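PDB 5XNR: AlyQ from Persicobacter sp. CCB-QB2, which probably cleaves alginate by beta-elimination with its lyase domain, which is joined in this truncated construct to a CBM32 carbohydrate-binding module. Local coordinates for residues C158-I163 and R218-S223; T164-S169 and N180-V185; H258-A263 and Y351-F356; G275-A280 and D290-T295. All coordinates share one frame; numbering follows the deposited sequence.

Following the chain from its N terminus, contact 1 opens first, at 158-163, and closes at 218-223, tying the start of strand 161-164 to the loop that leaves strand 211-217. Contact 2 is nested inside the span closed by contact 1 and closes a much shorter loop, bringing the turn at 164-169 against the start of strand 183-185; Ile163 CD1 of contact 1 packs on Trp183 of contact 2. Contact 3 comes later, linking 258-263 to 351-356, and encloses contact 4, a hairpin of neighbouring strands. Contacts 1, 3 and 4 all reach one large antiparallel sheet of the lyase domain, whereas contact 2 brings in the edge strand of the second sheet.

Contact 1 (C158-I163 and R218-S223); sequences CNQWKI and RKEDGS
Asn159 lays its CB 3.5 Å from Glu220 O, and its own carbonyl O rests 3.3 Å from Gly222 CA, where the 219-222 chain makes a type I turn. At Gln160 the backbone takes over: its O accepts from Arg218 N at 2.8 Å. The Gln160 side chain, with CG anti to the backbone N (chi1 -177°) and extended beyond it, runs alongside Glu220 in the same direction, so that NE2 comes 3.7 Å from Glu220 CG. NE2 also donates to a water that in turn donates to Arg218 O, while a second water, held by Glu220 OE1, reaches Gln160 OE1 weakly. An alanine here is likely to leave the first water without its amide donor and open a gap beside Glu220 CG. Trp161 offers backbone, its C lying 3.7 Å from Arg218 CG. Beyond it, Lys162 CB approaches Arg218 CD at 4.1 Å; the arginine, bent at chi2 and chi3, forms a salt bridge with Asp225 through NH1. The Gln160-Arg218 bond continues, into the adjoining loops, the antiparallel pairing of strands 161-164 and 211-217, as in the beta-sandwich (jelly roll) expected of a lyase in the concanavalin-like clan.

Contact 2 (T164-S169 and N180-V185); sequences TYPDGS and NEYWFV
Tyr165 and Tyr182 bring their CA atoms to 6.7 Å where a type I turn, Tyr165 to Gly168, meets the loop leading into strand 183-185. Pro166 lies over one face of the Tyr182 ring, its CD 3.6 Å from the centroid in a CH-pi contact, while Glu181 CG covers the opposite face. The two tyrosine rings are inclined at 37°, and Tyr165 CD1 touches Tyr182 CB at 3.5 Å. At the rim of the Tyr165 ring, in its plane, sits Trp183 CB. The phenol oxygen of Tyr165 accepts from Asn180 ND2 at 3.0 Å, lying close to the plane of the amide. With Asn180 CG between its backbone N and carbonyl carbon (chi1 66°), the other end of the amide folds back over its own chain: OD1 accepts from Tyr182 N in the carbonyl plane at 2.9 Å, an Asx turn, and from Trp183 N above that plane, which extends it to an Asx motif. A leucine in its place would probably leave the Tyr165 hydroxyl without this donor and the two backbone N-H groups without their shared acceptor. Both ends of one amide are thus engaged, which should restrict its rotation and couple the polar fastening of the tyrosine to the shape of the opposing loop.

Contact 3 (H258-A263 and Y351-F356); sequences HGDKSA and YDQSYF
His258 sets its CB over one face of the Tyr355 ring, 3.7 Å from the centroid, a CH-pi contact that falls toward the rim. The imidazole continues in the same direction as the tyrosine, and although the two planes are only 12° apart they are slid so far that the rings barely overlap; the His258 ring meets chiefly the phenol oxygen, with CD2 3.3 Å from Tyr355 OH. Placing Tyr355 CG between its backbone N and carbonyl carbon (chi1 55°) swings the ring back over its partner, while Arg216 adds a cation-pi contact to that ring. His258 NE2 turns to a different mate, hydrogen-bonding to Asp266. Beneath these groups the backbones form an antiparallel hydrogen-bonded pair: His258 N donates to Tyr355 O at 3.0 Å, almost straight at 167°, and Tyr355 N returns a bond to His258 O. That same carbonyl receives a weak bond from Ser354 OG at 3.3 Å and a CA-H...O contact from Ser354 CA. Farther along, Gly259 CA makes a similar contact with Gln353 O at 3.5 Å, and the Asp260 carboxylate rests against Gln353 CB. On its other side the 351-356 segment carries a G1 beta bulge, with Gln353 and Ser354 both facing Trp228; the bulge leads into strand 355-358, which is hydrogen-bonded between strands 256-258 and 211-217 in the large antiparallel sheet of the lyase domain.

Contact 4 (G275-A280 and D290-T295); sequences GNHLFA and DLTIKT
Thr292 and His277 cross at about a right angle. From CB, the histidine is carried out with CG anti to its backbone N (chi1 -173°), which brings the ring's edge over to the other strand. CD2 lies 3.6 Å from Lys294 O and near Thr292 CG2; CE1 comes within 3.6 Å of Thr292 OG1; and NE2, at the far end, shares a hydrogen bond of 2.8 Å with that hydroxyl, either group being able to donate. Phe279 CD1 lies over one face of the imidazole, toward its rim. The Phe279 ring meets Asp290 obliquely, CE2 lying 3.5 Å from OD2, while OD1 bonds to Ser281. Below, Leu278 O accepts from both Ile293 N and Lys294 N, at 2.8 and 3.0 Å, the signature of a classic beta bulge, and Ala280 and Leu291 exchange two backbone bonds beyond it. The two bonds to one carbonyl keep the strands paired where the chain turns at Ile293, and probably help accommodate that corner, while the imidazole-hydroxyl bond gives the strands a polar side-chain tie.

Contact 1 (C158-I163 and R218-S223)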
loop_
_atom_site.group_PDB
_atom_site.type_symbol
_atom_site.label_atom_id
_atom_site.label_comp_id
_atom_site.label_asym_id
_atom_site.label_seq_id
_atom_site.Cartn_x
_atom_site.Cartn_y
_atom_site.Cartn_z
ATOM N N CYS A 158 -7.876 -21.945 2.323
ATOM C CA CYS A 158 -7.981 -21.502 3.718
ATOM C C CYS A 158 -7.646 -22.647 4.709
ATOM O O CYS A 158 -7.333 -22.405 5.902
ATOM C CB CYS A 158 -9.331 -20.828 3.983
ATOM S SG CYS A 158 -10.827 -21.759 3.533
ATOM N N ASN A 159 -7.635 -23.885 4.218
ATOM C CA ASN A 159 -7.265 -25.057 4.999
ATOM C C ASN A 159 -5.741 -25.132 5.236
ATOM O O ASN A 159 -5.306 -25.701 6.260
ATOM C CB ASN A 159 -7.687 -26.345 4.283
ATOM C CG ASN A 159 -9.188 -26.499 4.139
ATOM O OD1 ASN A 159 -9.934 -26.209 5.069
ATOM N ND2 ASN A 159 -9.636 -26.982 2.992
ATOM N N GLN A 160 -4.947 -24.546 4.317
ATOM C CA GLN A 160 -3.494 -24.825 4.151
ATOM C C GLN A 160 -2.661 -24.021 5.164
ATOM O O GLN A 160 -1.456 -24.119 5.167
ATOM C CB GLN A 160 -3.077 -24.534 2.701
ATOM C CG GLN A 160 -1.630 -24.843 2.359
ATOM C CD GLN A 160 -1.312 -24.942 0.883
ATOM O OE1 GLN A 160 -2.028 -24.456 0.017
ATOM N NE2 GLN A 160 -0.181 -25.550 0.579
ATOM N N TRP A 161 -3.292 -23.257 6.043
ATOM C CA TRP A 161 -2.577 -22.504 7.065
ATOM C C TRP A 161 -3.341 -22.572 8.395
ATOM O O TRP A 161 -4.550 -22.864 8.451
ATOM C CB TRP A 161 -2.384 -21.055 6.599
ATOM C CG TRP A 161 -1.726 -20.957 5.260
ATOM C CD1 TRP A 161 -2.328 -20.970 4.032
ATOM C CD2 TRP A 161 -0.316 -20.906 5.006
ATOM N NE1 TRP A 161 -1.394 -20.899 3.035
ATOM C CE2 TRP A 161 -0.151 -20.855 3.605
ATOM C CE3 TRP A 161 0.810 -20.887 5.824
ATOM C CZ2 TRP A 161 1.102 -20.782 3.013
ATOM C CZ3 TRP A 161 2.048 -20.807 5.237
ATOM C CH2 TRP A 161 2.189 -20.766 3.853
ATOM N N LYS A 162 -2.587 -22.328 9.453
ATOM C CA LYS A 162 -3.104 -21.975 10.766
ATOM C C LYS A 162 -2.461 -20.652 11.169
ATOM O O LYS A 162 -1.374 -20.340 10.709
ATOM C CB LYS A 162 -2.756 -23.028 11.819
ATOM C CG LYS A 162 -1.276 -23.102 12.175
ATOM C CD LYS A 162 -0.921 -24.216 13.128
ATOM C CE LYS A 162 -0.457 -23.735 14.481
ATOM N NZ LYS A 162 0.279 -24.816 15.174
ATOM N N ILE A 163 -3.124 -19.916 12.047
ATOM C CA ILE A 163 -2.602 -18.654 12.544
ATOM C C ILE A 163 -2.253 -18.775 14.036
ATOM O O ILE A 163 -2.878 -19.539 14.802
ATOM C CB ILE A 163 -3.607 -17.521 12.294
ATOM C CG1 ILE A 163 -2.916 -16.162 12.312
ATOM C CG2 ILE A 163 -4.774 -17.565 13.278
ATOM C CD1 ILE A 163 -3.708 -15.078 11.606
ATOM N N ARG A 218 0.451 -25.678 6.559
ATOM C CA ARG A 218 -0.207 -26.925 6.905
ATOM C C ARG A 218 -0.353 -27.800 5.656
ATOM O O ARG A 218 -0.155 -27.311 4.536
ATOM C CB ARG A 218 -1.623 -26.668 7.423
ATOM C CG ARG A 218 -1.678 -25.877 8.716
ATOM C CD ARG A 218 -2.720 -26.476 9.632
ATOM N NE ARG A 218 -2.197 -27.469 10.548
ATOM C CZ ARG A 218 -2.922 -28.103 11.452
ATOM N NH1 ARG A 218 -2.320 -28.648 12.493
ATOM N NH2 ARG A 218 -4.233 -28.165 11.327
ATOM N N LYS A 219 -0.781 -29.046 5.854
ATOM C CA LYS A 219 -1.204 -29.867 4.730
ATOM C C LYS A 219 -2.388 -29.194 4.044
ATOM O O LYS A 219 -3.080 -28.381 4.653
ATOM C CB LYS A 219 -1.600 -31.262 5.199
ATOM C CG LYS A 219 -0.480 -32.007 5.908
ATOM C CD LYS A 219 -0.645 -33.505 5.907
ATOM C CE LYS A 219 0.541 -34.203 6.531
ATOM N NZ LYS A 219 0.199 -35.598 6.879
ATOM N N GLU A 220 -2.618 -29.531 2.785
ATOM C CA GLU A 220 -3.615 -28.804 1.968
ATOM C C GLU A 220 -5.056 -29.108 2.403
ATOM O O GLU A 220 -5.964 -28.382 2.024
ATOM C CB GLU A 220 -3.440 -29.140 0.486
ATOM C CG GLU A 220 -2.153 -28.586 -0.110
ATOM C CD GLU A 220 -1.931 -28.867 -1.589
ATOM O OE1 GLU A 220 -2.210 -27.952 -2.394
ATOM O OE2 GLU A 220 -1.490 -30.006 -1.941
ATOM N N ASP A 221 -5.265 -30.164 3.183
ATOM C CA ASP A 221 -6.592 -30.551 3.672
ATOM C C ASP A 221 -6.748 -30.089 5.121
ATOM O O ASP A 221 -7.815 -30.275 5.709
ATOM C CB ASP A 221 -6.818 -32.062 3.561
ATOM C CG ASP A 221 -5.910 -32.895 4.461
ATOM O OD1 ASP A 221 -5.153 -32.288 5.276
ATOM O OD2 ASP A 221 -5.959 -34.150 4.341
ATOM N N GLY A 222 -5.683 -29.532 5.703
ATOM C CA GLY A 222 -5.767 -28.885 7.024
ATOM C C GLY A 222 -5.698 -29.895 8.158
ATOM O O GLY A 222 -5.807 -29.528 9.315
ATOM N N SER A 223 -5.465 -31.167 7.820
ATOM C CA SER A 223 -5.460 -32.291 8.784
ATOM C C SER A 223 -4.353 -32.142 9.832
ATOM O O SER A 223 -4.455 -32.705 10.923
ATOM C CB SER A 223 -5.301 -33.608 8.053
ATOM O OG SER A 223 -4.055 -33.665 7.364
HETATM O O HOH W 1 1.422 -26.911 2.329
HETATM O O HOH W 2 -4.000 -26.042 -2.262
#

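Contact 2 (T164-S169 and N180-V185)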
loop_
_atom_site.group_PDB
_atom_site.type_symbol
_atom_site.label_atom_id
_atom_site.label_comp_id
_atom_site.label_asym_id
_atom_site.label_seq_id
_atom_site.Cartn_x
_atom_site.Cartn_y
_atom_site.Cartn_z
ATOM N N THR A 164 -1.215 -18.019 14.412
ATOM C CA THR A 164 -0.840 -17.811 15.786
ATOM C C THR A 164 -0.963 -16.316 16.085
ATOM O O THR A 164 -0.436 -15.488 15.370
ATOM C CB THR A 164 0.566 -18.348 16.081
ATOM O OG1 THR A 164 0.586 -19.759 15.854
ATOM C CG2 THR A 164 0.999 -18.098 17.509
ATOM N N TYR A 165 -1.677 -15.987 17.148
ATOM C CA TYR A 165 -1.996 -14.612 17.451
ATOM C C TYR A 165 -1.019 -14.126 18.529
ATOM O O TYR A 165 -0.367 -14.929 19.180
ATOM C CB TYR A 165 -3.463 -14.484 17.904
ATOM C CG TYR A 165 -4.524 -14.715 16.852
ATOM C CD1 TYR A 165 -4.707 -13.812 15.812
ATOM C CD2 TYR A 165 -5.346 -15.834 16.891
ATOM C CE1 TYR A 165 -5.672 -14.012 14.834
ATOM C CE2 TYR A 165 -6.332 -16.043 15.934
ATOM C CZ TYR A 165 -6.480 -15.140 14.889
ATOM O OH TYR A 165 -7.435 -15.335 13.931
ATOM N N PRO A 166 -0.958 -12.811 18.743
ATOM C CA PRO A 166 -0.177 -12.172 19.797
ATOM C C PRO A 166 -0.602 -12.503 21.230
ATOM O O PRO A 166 0.194 -12.330 22.127
ATOM C CB PRO A 166 -0.418 -10.677 19.575
ATOM C CG PRO A 166 -0.588 -10.579 18.078
ATOM C CD PRO A 166 -1.455 -11.790 17.804
ATOM N N ASP A 167 -1.849 -12.917 21.420
ATOM C CA ASP A 167 -2.394 -13.287 22.719
ATOM C C ASP A 167 -2.039 -14.751 23.041
ATOM O O ASP A 167 -2.438 -15.272 24.077
ATOM C CB ASP A 167 -3.904 -13.018 22.777
ATOM C CG ASP A 167 -4.784 -14.004 22.009
ATOM O OD1 ASP A 167 -4.248 -15.016 21.480
ATOM O OD2 ASP A 167 -6.016 -13.761 21.965
ATOM N N GLY A 168 -1.276 -15.410 22.176
ATOM C CA GLY A 168 -0.785 -16.749 22.461
ATOM C C GLY A 168 -1.708 -17.828 21.934
ATOM O O GLY A 168 -1.299 -18.981 21.892
ATOM N N SER A 169 -2.933 -17.456 21.524
ATOM C CA SER A 169 -3.939 -18.403 20.975
ATOM C C SER A 169 -3.587 -18.757 19.532
ATOM O O SER A 169 -2.777 -18.113 18.907
ATOM C CB SER A 169 -5.361 -17.848 21.049
ATOM O OG SER A 169 -5.525 -16.700 20.223
ATOM N N ASN A 180 -10.629 -9.869 13.016
ATOM C CA ASN A 180 -10.315 -9.541 14.425
ATOM C C ASN A 180 -9.209 -8.460 14.481
ATOM O O ASN A 180 -8.735 -7.963 13.440
ATOM C CB ASN A 180 -10.045 -10.826 15.228
ATOM C CG ASN A 180 -8.803 -11.581 14.807
ATOM O OD1 ASN A 180 -7.697 -11.064 14.908
ATOM N ND2 ASN A 180 -8.973 -12.821 14.377
ATOM N N GLU A 181 -8.788 -8.082 15.691
ATOM C CA GLU A 181 -7.872 -6.940 15.867
ATOM C C GLU A 181 -6.451 -7.320 15.443
ATOM O O GLU A 181 -5.628 -6.454 15.308
ATOM C CB GLU A 181 -7.817 -6.468 17.323
ATOM C CG GLU A 181 -7.093 -7.453 18.244
ATOM C CD GLU A 181 -6.961 -7.058 19.708
ATOM O OE1 GLU A 181 -6.475 -5.937 19.950
ATOM O OE2 GLU A 181 -7.306 -7.907 20.604
ATOM N N TYR A 182 -6.178 -8.601 15.288
ATOM C CA TYR A 182 -4.853 -9.099 14.905
ATOM C C TYR A 182 -4.801 -9.486 13.409
ATOM O O TYR A 182 -3.728 -9.430 12.788
ATOM C CB TYR A 182 -4.497 -10.301 15.779
ATOM C CG TYR A 182 -4.484 -10.055 17.269
ATOM C CD1 TYR A 182 -3.776 -8.998 17.812
ATOM C CD2 TYR A 182 -5.115 -10.921 18.142
ATOM C CE1 TYR A 182 -3.735 -8.774 19.177
ATOM C CE2 TYR A 182 -5.075 -10.726 19.517
ATOM C CZ TYR A 182 -4.376 -9.648 20.039
ATOM O OH TYR A 182 -4.321 -9.435 21.389
ATOM N N TRP A 183 -5.940 -9.870 12.829
ATOM C CA TRP A 183 -6.031 -10.388 11.454
ATOM C C TRP A 183 -7.339 -9.904 10.830
ATOM O O TRP A 183 -8.402 -10.435 11.185
ATOM C CB TRP A 183 -6.002 -11.919 11.489
ATOM C CG TRP A 183 -5.871 -12.616 10.168
ATOM C CD1 TRP A 183 -5.012 -12.318 9.147
ATOM C CD2 TRP A 183 -6.549 -13.816 9.773
ATOM N NE1 TRP A 183 -5.130 -13.234 8.137
ATOM C CE2 TRP A 183 -6.064 -14.168 8.496
ATOM C CE3 TRP A 183 -7.525 -14.622 10.370
ATOM C CZ2 TRP A 183 -6.537 -15.280 7.801
ATOM C CZ3 TRP A 183 -7.999 -15.720 9.679
ATOM C CH2 TRP A 183 -7.496 -16.050 8.419
ATOM N N PHE A 184 -7.265 -8.937 9.917
ATOM C CA PHE A 184 -8.459 -8.369 9.317
ATOM C C PHE A 184 -8.183 -7.877 7.903
ATOM O O PHE A 184 -7.065 -7.642 7.537
ATOM C CB PHE A 184 -8.961 -7.181 10.142
ATOM C CG PHE A 184 -7.908 -6.153 10.455
ATOM C CD1 PHE A 184 -7.025 -6.346 11.502
ATOM C CD2 PHE A 184 -7.785 -5.008 9.685
ATOM C CE1 PHE A 184 -6.055 -5.402 11.804
ATOM C CE2 PHE A 184 -6.814 -4.057 9.981
ATOM C CZ PHE A 184 -5.952 -4.255 11.046
ATOM N N VAL A 185 -9.258 -7.665 7.159
ATOM C CA VAL A 185 -9.194 -7.151 5.792
ATOM C C VAL A 185 -9.008 -5.629 5.827
ATOM O O VAL A 185 -9.671 -4.929 6.580
ATOM C CB VAL A 185 -10.449 -7.556 4.990
ATOM C CG1 VAL A 185 -10.457 -6.926 3.602
ATOM C CG2 VAL A 185 -10.594 -9.073 4.891
#

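Contact 3 (H258-A263 and Y351-F356)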
loop_
_atom_site.group_PDB
_atom_site.type_symbol
_atom_site.label_atom_id
_atom_site.label_comp_id
_atom_site.label_asym_id
_atom_site.label_seq_id
_atom_site.Cartn_x
_atom_site.Cartn_y
_atom_site.Cartn_z
ATOM N N HIS A 258 11.353 -22.266 7.893
ATOM C CA HIS A 258 11.719 -22.764 9.222
ATOM C C HIS A 258 12.092 -24.251 9.128
ATOM O O HIS A 258 11.467 -24.989 8.368
ATOM C CB HIS A 258 10.563 -22.531 10.207
ATOM C CG HIS A 258 10.978 -22.011 11.545
ATOM N ND1 HIS A 258 10.784 -20.672 11.909
ATOM C CD2 HIS A 258 11.559 -22.634 12.607
ATOM C CE1 HIS A 258 11.251 -20.492 13.135
ATOM N NE2 HIS A 258 11.733 -21.692 13.590
ATOM N N GLY A 259 13.137 -24.659 9.862
ATOM C CA GLY A 259 13.476 -26.092 10.163
ATOM C C GLY A 259 13.566 -26.322 11.671
ATOM O O GLY A 259 13.119 -25.435 12.419
ATOM N N ASP A 260 14.110 -27.474 12.147
ATOM C CA ASP A 260 14.298 -27.699 13.633
ATOM C C ASP A 260 15.487 -26.883 14.160
ATOM O O ASP A 260 16.579 -26.881 13.573
ATOM C CB ASP A 260 14.642 -29.129 14.067
ATOM C CG ASP A 260 13.712 -30.233 13.599
ATOM O OD1 ASP A 260 12.475 -30.021 13.632
ATOM O OD2 ASP A 260 14.241 -31.304 13.218
ATOM N N LYS A 261 15.246 -26.219 15.287
ATOM C CA LYS A 261 16.275 -25.660 16.166
ATOM C C LYS A 261 17.360 -26.714 16.422
ATOM O O LYS A 261 18.548 -26.431 16.239
ATOM C CB LYS A 261 15.640 -25.209 17.489
ATOM C CG LYS A 261 16.106 -23.854 18.016
ATOM C CD LYS A 261 15.259 -23.312 19.172
ATOM C CE LYS A 261 15.259 -21.799 19.302
ATOM N NZ LYS A 261 16.270 -21.334 20.279
ATOM N N SER A 262 16.924 -27.927 16.792
ATOM C CA SER A 262 17.813 -29.020 17.287
ATOM C C SER A 262 18.920 -29.318 16.260
ATOM O O SER A 262 20.000 -29.786 16.622
ATOM C CB SER A 262 17.021 -30.287 17.676
ATOM O OG SER A 262 16.693 -31.099 16.543
ATOM N N ALA A 263 18.653 -29.010 14.992
ATOM C CA ALA A 263 19.569 -29.319 13.918
ATOM C C ALA A 263 20.374 -28.080 13.511
ATOM O O ALA A 263 21.010 -28.100 12.452
ATOM C CB ALA A 263 18.790 -29.875 12.749
ATOM N N TYR A 351 18.372 -29.683 4.641
ATOM C CA TYR A 351 17.729 -30.017 5.903
ATOM C C TYR A 351 16.325 -30.541 5.595
ATOM O O TYR A 351 15.812 -30.383 4.465
ATOM C CB TYR A 351 17.667 -28.812 6.853
ATOM C CG TYR A 351 17.159 -27.547 6.219
ATOM C CD1 TYR A 351 18.008 -26.723 5.496
ATOM C CD2 TYR A 351 15.825 -27.167 6.312
ATOM C CE1 TYR A 351 17.554 -25.556 4.894
ATOM C CE2 TYR A 351 15.350 -25.997 5.719
ATOM C CZ TYR A 351 16.220 -25.194 4.996
ATOM O OH TYR A 351 15.796 -24.050 4.381
ATOM N N ASP A 352 15.727 -31.153 6.617
ATOM C CA ASP A 352 14.351 -31.670 6.540
ATOM C C ASP A 352 13.512 -30.947 7.602
ATOM O O ASP A 352 13.968 -29.947 8.209
ATOM C CB ASP A 352 14.325 -33.200 6.645
ATOM C CG ASP A 352 14.856 -33.749 7.960
ATOM O OD1 ASP A 352 14.932 -32.971 8.938
ATOM O OD2 ASP A 352 15.184 -34.961 8.003
ATOM N N GLN A 353 12.289 -31.436 7.790
ATOM C CA GLN A 353 11.354 -30.907 8.792
ATOM C C GLN A 353 11.133 -29.406 8.535
ATOM O O GLN A 353 11.092 -28.614 9.476
ATOM C CB GLN A 353 11.842 -31.223 10.214
ATOM C CG GLN A 353 11.738 -32.707 10.584
ATOM C CD GLN A 353 10.321 -33.229 10.730
ATOM O OE1 GLN A 353 9.716 -33.746 9.785
ATOM N NE2 GLN A 353 9.762 -33.083 11.923
ATOM N N SER A 354 10.973 -29.045 7.257
ATOM C CA SER A 354 10.907 -27.664 6.846
ATOM C C SER A 354 9.465 -27.265 6.495
ATOM O O SER A 354 8.702 -28.070 5.954
ATOM C CB SER A 354 11.823 -27.413 5.686
ATOM O OG SER A 354 11.705 -26.058 5.245
ATOM N N TYR A 355 9.129 -25.996 6.763
ATOM C CA TYR A 355 7.794 -25.440 6.462
ATOM C C TYR A 355 7.910 -23.923 6.251
ATOM O O TYR A 355 8.909 -23.348 6.619
ATOM C CB TYR A 355 6.810 -25.775 7.583
ATOM C CG TYR A 355 7.278 -25.340 8.946
ATOM C CD1 TYR A 355 8.090 -26.157 9.707
ATOM C CD2 TYR A 355 6.929 -24.104 9.470
ATOM C CE1 TYR A 355 8.519 -25.767 10.967
ATOM C CE2 TYR A 355 7.361 -23.694 10.721
ATOM C CZ TYR A 355 8.166 -24.527 11.473
ATOM O OH TYR A 355 8.625 -24.143 12.701
ATOM N N PHE A 356 6.904 -23.316 5.623
ATOM C CA PHE A 356 6.822 -21.883 5.435
ATOM C C PHE A 356 5.942 -21.209 6.502
ATOM O O PHE A 356 5.074 -21.837 7.116
ATOM C CB PHE A 356 6.187 -21.556 4.088
ATOM C CG PHE A 356 7.022 -21.915 2.889
ATOM C CD1 PHE A 356 8.283 -21.373 2.721
ATOM C CD2 PHE A 356 6.535 -22.786 1.927
ATOM C CE1 PHE A 356 9.065 -21.712 1.629
ATOM C CE2 PHE A 356 7.310 -23.112 0.825
ATOM C CZ PHE A 356 8.573 -22.569 0.678
#

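Contact 4 (G275-A280 and D290-T295)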
loop_
_atom_site.group_PDB
_atom_site.type_symbol
_atom_site.label_atom_id
_atom_site.label_comp_id
_atom_site.label_asym_id
_atom_site.label_seq_id
_atom_site.Cartn_x
_atom_site.Cartn_y
_atom_site.Cartn_z
ATOM N N GLY A 275 14.412 -0.774 11.044
ATOM C CA GLY A 275 14.358 0.600 10.583
ATOM C C GLY A 275 14.018 0.682 9.103
ATOM O O GLY A 275 12.905 0.334 8.678
ATOM N N ASN A 276 14.971 1.192 8.328
ATOM C CA ASN A 276 14.876 1.250 6.877
ATOM C C ASN A 276 15.675 0.070 6.283
ATOM O O ASN A 276 15.694 -0.086 5.071
ATOM C CB ASN A 276 15.412 2.574 6.321
ATOM C CG ASN A 276 14.843 3.830 6.953
ATOM O OD1 ASN A 276 13.714 4.216 6.671
ATOM N ND2 ASN A 276 15.642 4.519 7.747
ATOM N N HIS A 277 16.333 -0.755 7.119
ATOM C CA HIS A 277 17.188 -1.877 6.646
ATOM C C HIS A 277 16.364 -3.151 6.415
ATOM O O HIS A 277 15.938 -3.798 7.377
ATOM C CB HIS A 277 18.319 -2.232 7.630
ATOM C CG HIS A 277 19.271 -3.242 7.076
ATOM N ND1 HIS A 277 20.066 -4.049 7.882
ATOM C CD2 HIS A 277 19.565 -3.576 5.798
ATOM C CE1 HIS A 277 20.834 -4.813 7.120
ATOM N NE2 HIS A 277 20.541 -4.535 5.830
ATOM N N LEU A 278 16.218 -3.537 5.152
ATOM C CA LEU A 278 15.471 -4.718 4.796
ATOM C C LEU A 278 16.461 -5.761 4.310
ATOM O O LEU A 278 17.163 -5.510 3.307
ATOM C CB LEU A 278 14.486 -4.386 3.676
ATOM C CG LEU A 278 13.507 -5.507 3.339
ATOM C CD1 LEU A 278 12.619 -5.780 4.537
ATOM C CD2 LEU A 278 12.678 -5.173 2.096
ATOM N N PHE A 279 16.484 -6.898 5.006
ATOM C CA PHE A 279 17.451 -7.939 4.715
ATOM C C PHE A 279 16.889 -9.353 4.910
ATOM O O PHE A 279 15.807 -9.577 5.423
ATOM C CB PHE A 279 18.694 -7.760 5.575
ATOM C CG PHE A 279 18.461 -7.735 7.057
ATOM C CD1 PHE A 279 18.062 -6.567 7.682
ATOM C CD2 PHE A 279 18.752 -8.837 7.833
ATOM C CE1 PHE A 279 17.898 -6.528 9.053
ATOM C CE2 PHE A 279 18.604 -8.793 9.211
ATOM C CZ PHE A 279 18.173 -7.641 9.817
ATOM N N ALA A 280 17.677 -10.301 4.427
ATOM C CA ALA A 280 17.418 -11.697 4.636
ATOM C C ALA A 280 18.357 -12.176 5.740
ATOM O O ALA A 280 19.537 -11.822 5.728
ATOM C CB ALA A 280 17.633 -12.438 3.335
ATOM N N ASP A 290 23.905 -11.924 7.420
ATOM C CA ASP A 290 22.708 -11.252 6.912
ATOM C C ASP A 290 22.985 -10.765 5.489
ATOM O O ASP A 290 24.069 -10.310 5.213
ATOM C CB ASP A 290 22.312 -10.046 7.785
ATOM C CG ASP A 290 21.939 -10.346 9.236
ATOM O OD1 ASP A 290 21.604 -11.509 9.558
ATOM O OD2 ASP A 290 21.947 -9.391 10.039
ATOM N N LEU A 291 21.992 -10.795 4.620
ATOM C CA LEU A 291 22.149 -10.247 3.272
ATOM C C LEU A 291 21.124 -9.135 3.006
ATOM O O LEU A 291 19.902 -9.336 3.022
ATOM C CB LEU A 291 21.992 -11.385 2.266
ATOM C CG LEU A 291 22.261 -11.014 0.810
ATOM C CD1 LEU A 291 23.742 -10.737 0.588
ATOM C CD2 LEU A 291 21.778 -12.138 -0.096
ATOM N N THR A 292 21.649 -7.969 2.686
ATOM C CA THR A 292 20.852 -6.803 2.553
ATOM C C THR A 292 20.114 -6.843 1.216
ATOM O O THR A 292 20.696 -7.169 0.186
ATOM C CB THR A 292 21.686 -5.517 2.635
ATOM O OG1 THR A 292 22.355 -5.465 3.902
ATOM C CG2 THR A 292 20.824 -4.285 2.421
ATOM N N ILE A 293 18.841 -6.492 1.288
ATOM C CA ILE A 293 17.980 -6.319 0.136
ATOM C C ILE A 293 17.965 -4.837 -0.250
ATOM O O ILE A 293 18.242 -4.515 -1.387
ATOM C CB ILE A 293 16.571 -6.873 0.430
ATOM C CG1 ILE A 293 16.615 -8.331 0.896
ATOM C CG2 ILE A 293 15.682 -6.714 -0.786
ATOM C CD1 ILE A 293 15.306 -8.870 1.468
ATOM N N LYS A 294 17.662 -3.974 0.726
ATOM C CA LYS A 294 17.538 -2.526 0.578
ATOM C C LYS A 294 18.017 -1.833 1.864
ATOM O O LYS A 294 17.759 -2.317 2.948
ATOM C CB LYS A 294 16.067 -2.121 0.400
ATOM C CG LYS A 294 15.426 -2.437 -0.941
ATOM C CD LYS A 294 15.364 -1.261 -1.912
ATOM C CE LYS A 294 15.643 -1.655 -3.356
ATOM N NZ LYS A 294 14.882 -0.800 -4.294
ATOM N N THR A 295 18.629 -0.662 1.746
ATOM C CA THR A 295 18.994 0.142 2.928
ATOM C C THR A 295 17.972 1.258 3.185
ATOM O O THR A 295 18.034 1.922 4.202
ATOM C CB THR A 295 20.375 0.784 2.752
ATOM O OG1 THR A 295 20.421 1.498 1.509
ATOM C CG2 THR A 295 21.496 -0.234 2.811
#